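Local atomic coordinates of guanylate kinase (Coxiella burnetii, PDB entry 3TR0), a protein that catalyses the ATP-dependent phosphorylation of GMP to GDP, a step thought to be essential for recycling GMP and, indirectly, cGMP. Residues 6-18 / 112-126. Numbering follows the deposited sequence.
Sequences KANLFIISAPSGA and IRELFPPALSIFILP. With SO4 (sulfate ion), chain B.
Ser13 O and Ala14 CA sit over one face of the Phe123 ring, displaced from its centre, while Pro15 CD packs obliquely on CE2. The Phe116 ring meets Asn8 OD1 at its edge, 3.3 Å from CE2, and takes Pro118 CD on one face. Asn8 swings its amide across with CG anti to its own N (chi1 -157°): ND2 gives Pro118 O a straight bond of 2.9 Å; the acceptor lies in the Asn8 amide plane, while ND2 approaches from above the Pro118 carbonyl plane. Glu187 also binds that ND2, and OD1 accepts from Leu9 N. Between these ends, five backbone hydrogen bonds zip the two strands in parallel, from Leu120 N to Leu9 O through Ile124 N to Ser13 O (2.8 Å). Ile11 CD1 and Leu9 CD1 both press on Ile112 CG2, 3.7 Å from each; on the other face of the sheet Ile12 CD1 meets Ile122 CD1. Past Ser13 the chain enters the P-loop, where Gly17 N donates to sulfate O2 at 2.9 Å and the amides of Gly19, Lys20 and Thr21 bind the same ion, consistent with an ATP phosphate site. Strand 9-13 is central in the parallel sheet, between strands 99-103 and 120-125; helix 173-187 covers the Phe10 and Ile122 face, and helix 147-158 touches Pro15 and Phe123.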
loop_
_atom_site.group_PDB
_atom_site.type_symbol
_atom_site.label_atom_id
_atom_site.label_comp_id
_atom_site.label_asym_id
_atom_site.label_seq_id
_atom_site.Cartn_x
_atom_site.Cartn_y
_atom_site.Cartn_z
ATOM N N LYS A 6 13.327 8.658 -0.397
ATOM C CA LYS A 6 13.627 7.467 0.384
ATOM C C LYS A 6 13.269 6.267 -0.477
ATOM O O LYS A 6 12.256 5.600 -0.258
ATOM C CB LYS A 6 12.863 7.431 1.705
ATOM C CG LYS A 6 13.337 6.319 2.632
ATOM C CD LYS A 6 12.855 6.520 4.055
ATOM C CE LYS A 6 13.324 5.394 4.967
ATOM N NZ LYS A 6 12.708 4.092 4.604
ATOM N N ALA A 7 14.112 6.017 -1.471
ATOM C CA ALA A 7 13.837 5.021 -2.495
ATOM C C ALA A 7 13.840 3.614 -1.920
ATOM O O ALA A 7 14.506 3.338 -0.927
ATOM C CB ALA A 7 14.859 5.140 -3.622
ATOM N N ASN A 8 13.097 2.724 -2.564
ATOM C CA ASN A 8 12.941 1.370 -2.066
ATOM C C ASN A 8 13.155 0.374 -3.195
ATOM O O ASN A 8 13.188 0.751 -4.370
ATOM C CB ASN A 8 11.539 1.200 -1.467
ATOM C CG ASN A 8 11.459 0.067 -0.457
ATOM O OD1 ASN A 8 12.394 -0.712 -0.299
ATOM N ND2 ASN A 8 10.332 -0.022 0.236
ATOM N N LEU A 9 13.314 -0.892 -2.832
ATOM C CA LEU A 9 13.360 -1.972 -3.805
ATOM C C LEU A 9 11.995 -2.648 -3.881
ATOM O O LEU A 9 11.379 -2.928 -2.861
ATOM C CB LEU A 9 14.416 -2.999 -3.405
ATOM C CG LEU A 9 15.841 -2.472 -3.212
ATOM C CD1 LEU A 9 16.763 -3.606 -2.792
ATOM C CD2 LEU A 9 16.342 -1.814 -4.487
ATOM N N PHE A 10 11.532 -2.908 -5.097
ATOM C CA PHE A 10 10.271 -3.593 -5.302
ATOM C C PHE A 10 10.528 -4.880 -6.054
ATOM O O PHE A 10 10.845 -4.857 -7.241
ATOM C CB PHE A 10 9.295 -2.704 -6.070
ATOM C CG PHE A 10 8.840 -1.503 -5.292
ATOM C CD1 PHE A 10 7.736 -1.577 -4.464
ATOM C CD2 PHE A 10 9.535 -0.305 -5.369
ATOM C CE1 PHE A 10 7.318 -0.475 -3.742
ATOM C CE2 PHE A 10 9.121 0.795 -4.650
ATOM C CZ PHE A 10 8.014 0.710 -3.830
ATOM N N ILE A 11 10.408 -6.000 -5.344
ATOM C CA ILE A 11 10.693 -7.312 -5.910
ATOM C C ILE A 11 9.446 -7.826 -6.606
ATOM O O ILE A 11 8.368 -7.831 -6.021
ATOM C CB ILE A 11 11.098 -8.311 -4.808
ATOM C CG1 ILE A 11 12.333 -7.808 -4.055
ATOM C CG2 ILE A 11 11.362 -9.690 -5.397
ATOM C CD1 ILE A 11 12.519 -8.444 -2.694
ATOM N N ILE A 12 9.595 -8.250 -7.858
ATOM C CA ILE A 12 8.492 -8.837 -8.602
ATOM C C ILE A 12 8.853 -10.264 -8.982
ATOM O O ILE A 12 9.829 -10.485 -9.702
ATOM C CB ILE A 12 8.219 -8.074 -9.901
ATOM C CG1 ILE A 12 8.238 -6.566 -9.659
ATOM C CG2 ILE A 12 6.892 -8.508 -10.493
ATOM C CD1 ILE A 12 7.102 -6.082 -8.797
ATOM N N SER A 13 8.075 -11.231 -8.503
ATOM C CA SER A 13 8.333 -12.637 -8.820
ATOM C C SER A 13 7.095 -13.303 -9.398
ATOM O O SER A 13 5.971 -12.915 -9.089
ATOM C CB SER A 13 8.808 -13.402 -7.582
ATOM O OG SER A 13 9.950 -12.792 -7.002
ATOM N N ALA A 14 7.311 -14.306 -10.246
ATOM C CA ALA A 14 6.213 -15.020 -10.877
ATOM C C ALA A 14 6.741 -16.246 -11.611
ATOM O O ALA A 14 7.910 -16.288 -11.996
ATOM C CB ALA A 14 5.470 -14.108 -11.842
ATOM N N PRO A 15 5.884 -17.255 -11.796
ATOM C CA PRO A 15 6.312 -18.408 -12.589
ATOM C C PRO A 15 6.508 -17.975 -14.036
ATOM O O PRO A 15 5.884 -17.005 -14.465
ATOM C CB PRO A 15 5.130 -19.378 -12.464
ATOM C CG PRO A 15 3.951 -18.509 -12.137
ATOM C CD PRO A 15 4.511 -17.407 -11.279
ATOM N N SER A 16 7.375 -18.664 -14.770
ATOM C CA SER A 16 7.558 -18.364 -16.183
ATOM C C SER A 16 6.222 -18.507 -16.905
ATOM O O SER A 16 5.463 -19.440 -16.642
ATOM C CB SER A 16 8.611 -19.290 -16.805
ATOM O OG SER A 16 9.884 -19.077 -16.217
ATOM N N GLY A 17 5.930 -17.569 -17.798
ATOM C CA GLY A 17 4.694 -17.599 -18.557
ATOM C C GLY A 17 3.551 -16.835 -17.913
ATOM O O GLY A 17 2.419 -16.885 -18.392
ATOM N N ALA A 18 3.837 -16.126 -16.826
ATOM C CA ALA A 18 2.793 -15.387 -16.118
ATOM C C ALA A 18 2.581 -13.984 -16.680
ATOM O O ALA A 18 1.635 -13.299 -16.299
ATOM C CB ALA A 18 3.097 -15.321 -14.626
ATOM N N ILE A 112 17.344 -10.516 -1.040
ATOM C CA ILE A 112 17.071 -9.085 -0.979
ATOM C C ILE A 112 16.378 -8.695 0.329
ATOM O O ILE A 112 16.720 -7.681 0.939
ATOM C CB ILE A 112 16.228 -8.625 -2.180
ATOM C CG1 ILE A 112 16.986 -8.874 -3.485
ATOM C CG2 ILE A 112 15.882 -7.151 -2.051
ATOM C CD1 ILE A 112 18.281 -8.090 -3.595
ATOM N N ARG A 113 15.410 -9.499 0.762
ATOM C CA ARG A 113 14.706 -9.222 2.018
ATOM C C ARG A 113 15.667 -9.151 3.200
ATOM O O ARG A 113 15.510 -8.312 4.087
ATOM C CB ARG A 113 13.616 -10.259 2.294
ATOM C CG ARG A 113 12.411 -10.149 1.383
ATOM C CD ARG A 113 11.267 -11.045 1.842
ATOM N NE ARG A 113 10.326 -11.276 0.752
ATOM C CZ ARG A 113 10.304 -12.376 0.011
ATOM N NH1 ARG A 113 11.157 -13.362 0.264
ATOM N NH2 ARG A 113 9.424 -12.498 -0.975
ATOM N N GLU A 114 16.656 -10.037 3.210
ATOM C CA GLU A 114 17.680 -10.031 4.249
ATOM C C GLU A 114 18.526 -8.768 4.158
ATOM O O GLU A 114 18.787 -8.100 5.158
ATOM C CB GLU A 114 18.582 -11.259 4.112
ATOM C CG GLU A 114 17.917 -12.577 4.467
ATOM C CD GLU A 114 18.190 -12.997 5.898
ATOM O OE1 GLU A 114 19.259 -12.631 6.430
ATOM O OE2 GLU A 114 17.337 -13.691 6.491
ATOM N N LEU A 115 18.941 -8.443 2.939
ATOM C CA LEU A 115 19.907 -7.381 2.691
ATOM C C LEU A 115 19.304 -5.975 2.745
ATOM O O LEU A 115 20.000 -5.005 3.050
ATOM C CB LEU A 115 20.585 -7.628 1.341
ATOM C CG LEU A 115 21.633 -6.652 0.815
ATOM C CD1 LEU A 115 22.627 -7.387 -0.070
ATOM C CD2 LEU A 115 20.970 -5.510 0.058
ATOM N N PHE A 116 18.013 -5.867 2.451
ATOM C CA PHE A 116 17.348 -4.568 2.397
ATOM C C PHE A 116 15.925 -4.693 2.935
ATOM O O PHE A 116 14.970 -4.826 2.170
ATOM C CB PHE A 116 17.346 -4.031 0.961
ATOM C CG PHE A 116 17.106 -2.551 0.862
ATOM C CD1 PHE A 116 18.126 -1.652 1.127
ATOM C CD2 PHE A 116 15.867 -2.059 0.492
ATOM C CE1 PHE A 116 17.908 -0.286 1.037
ATOM C CE2 PHE A 116 15.644 -0.694 0.398
ATOM C CZ PHE A 116 16.667 0.192 0.670
ATOM N N PRO A 117 15.786 -4.650 4.268
ATOM C CA PRO A 117 14.530 -4.905 4.986
ATOM C C PRO A 117 13.295 -4.135 4.491
ATOM O O PRO A 117 12.217 -4.722 4.462
ATOM C CB PRO A 117 14.862 -4.533 6.442
ATOM C CG PRO A 117 16.194 -3.839 6.398
ATOM C CD PRO A 117 16.897 -4.359 5.188
ATOM N N PRO A 118 13.440 -2.850 4.119
ATOM C CA PRO A 118 12.244 -2.110 3.695
ATOM C C PRO A 118 11.645 -2.635 2.393
ATOM O O PRO A 118 10.525 -2.255 2.054
ATOM C CB PRO A 118 12.772 -0.685 3.479
ATOM C CG PRO A 118 14.030 -0.616 4.270
ATOM C CD PRO A 118 14.627 -1.981 4.161
ATOM N N ALA A 119 12.381 -3.482 1.674
ATOM C CA ALA A 119 11.919 -3.992 0.383
ATOM C C ALA A 119 10.512 -4.605 0.423
ATOM O O ALA A 119 10.160 -5.344 1.347
ATOM C CB ALA A 119 12.916 -5.000 -0.172
ATOM N N LEU A 120 9.715 -4.291 -0.594
ATOM C CA LEU A 120 8.386 -4.876 -0.737
ATOM C C LEU A 120 8.420 -5.898 -1.862
ATOM O O LEU A 120 9.090 -5.693 -2.873
ATOM C CB LEU A 120 7.342 -3.798 -1.039
ATOM C CG LEU A 120 7.008 -2.805 0.081
ATOM C CD1 LEU A 120 5.844 -1.918 -0.335
ATOM C CD2 LEU A 120 6.687 -3.536 1.373
ATOM N N SER A 121 7.709 -7.006 -1.688
ATOM C CA SER A 121 7.703 -8.046 -2.706
ATOM C C SER A 121 6.283 -8.340 -3.192
ATOM O O SER A 121 5.335 -8.365 -2.402
ATOM C CB SER A 121 8.409 -9.313 -2.199
ATOM O OG SER A 121 7.774 -9.836 -1.047
ATOM N N ILE A 122 6.154 -8.534 -4.502
ATOM C CA ILE A 122 4.869 -8.770 -5.150
ATOM C C ILE A 122 4.956 -10.049 -5.977
ATOM O O ILE A 122 5.878 -10.208 -6.780
ATOM C CB ILE A 122 4.523 -7.622 -6.119
ATOM C CG1 ILE A 122 4.587 -6.273 -5.402
ATOM C CG2 ILE A 122 3.165 -7.859 -6.776
ATOM C CD1 ILE A 122 4.568 -5.076 -6.340
ATOM N N PHE A 123 4.005 -10.956 -5.785
ATOM C CA PHE A 123 3.969 -12.185 -6.568
ATOM C C PHE A 123 2.849 -12.120 -7.599
ATOM O O PHE A 123 1.695 -11.868 -7.259
ATOM C CB PHE A 123 3.791 -13.410 -5.664
ATOM C CG PHE A 123 4.233 -14.699 -6.305
ATOM C CD1 PHE A 123 5.496 -15.212 -6.054
ATOM C CD2 PHE A 123 3.398 -15.381 -7.170
ATOM C CE1 PHE A 123 5.914 -16.395 -6.642
ATOM C CE2 PHE A 123 3.811 -16.561 -7.766
ATOM C CZ PHE A 123 5.072 -17.063 -7.504
ATOM N N ILE A 124 3.191 -12.342 -8.865
ATOM C CA ILE A 124 2.198 -12.324 -9.924
ATOM C C ILE A 124 1.682 -13.734 -10.188
ATOM O O ILE A 124 2.458 -14.636 -10.505
ATOM C CB ILE A 124 2.776 -11.758 -11.238
ATOM C CG1 ILE A 124 3.461 -10.411 -10.997
ATOM C CG2 ILE A 124 1.685 -11.632 -12.287
ATOM C CD1 ILE A 124 2.541 -9.344 -10.476
ATOM N N LEU A 125 0.372 -13.915 -10.050
ATOM C CA LEU A 125 -0.260 -15.210 -10.271
ATOM C C LEU A 125 -0.939 -15.251 -11.628
ATOM O O LEU A 125 -1.543 -14.270 -12.055
ATOM C CB LEU A 125 -1.311 -15.476 -9.188
ATOM C CG LEU A 125 -0.811 -15.579 -7.750
ATOM C CD1 LEU A 125 -1.984 -15.481 -6.773
ATOM C CD2 LEU A 125 -0.044 -16.869 -7.558
ATOM N N PRO A 126 -0.847 -16.400 -12.317
ATOM C CA PRO A 126 -1.627 -16.588 -13.539
ATOM C C PRO A 126 -3.060 -16.910 -13.144
ATOM O O PRO A 126 -3.284 -17.318 -12.008
ATOM C CB PRO A 126 -0.971 -17.818 -14.176
ATOM C CG PRO A 126 -0.493 -18.615 -13.009
ATOM C CD PRO A 126 -0.064 -17.596 -11.965
HETATM S S SO4 B . 6.887 -14.080 -17.923
HETATM O O1 SO4 B . 7.704 -12.881 -18.070
HETATM O O2 SO4 B . 7.693 -15.261 -18.201
HETATM O O3 SO4 B . 6.365 -14.168 -16.554
HETATM O O4 SO4 B . 5.786 -14.040 -18.878
#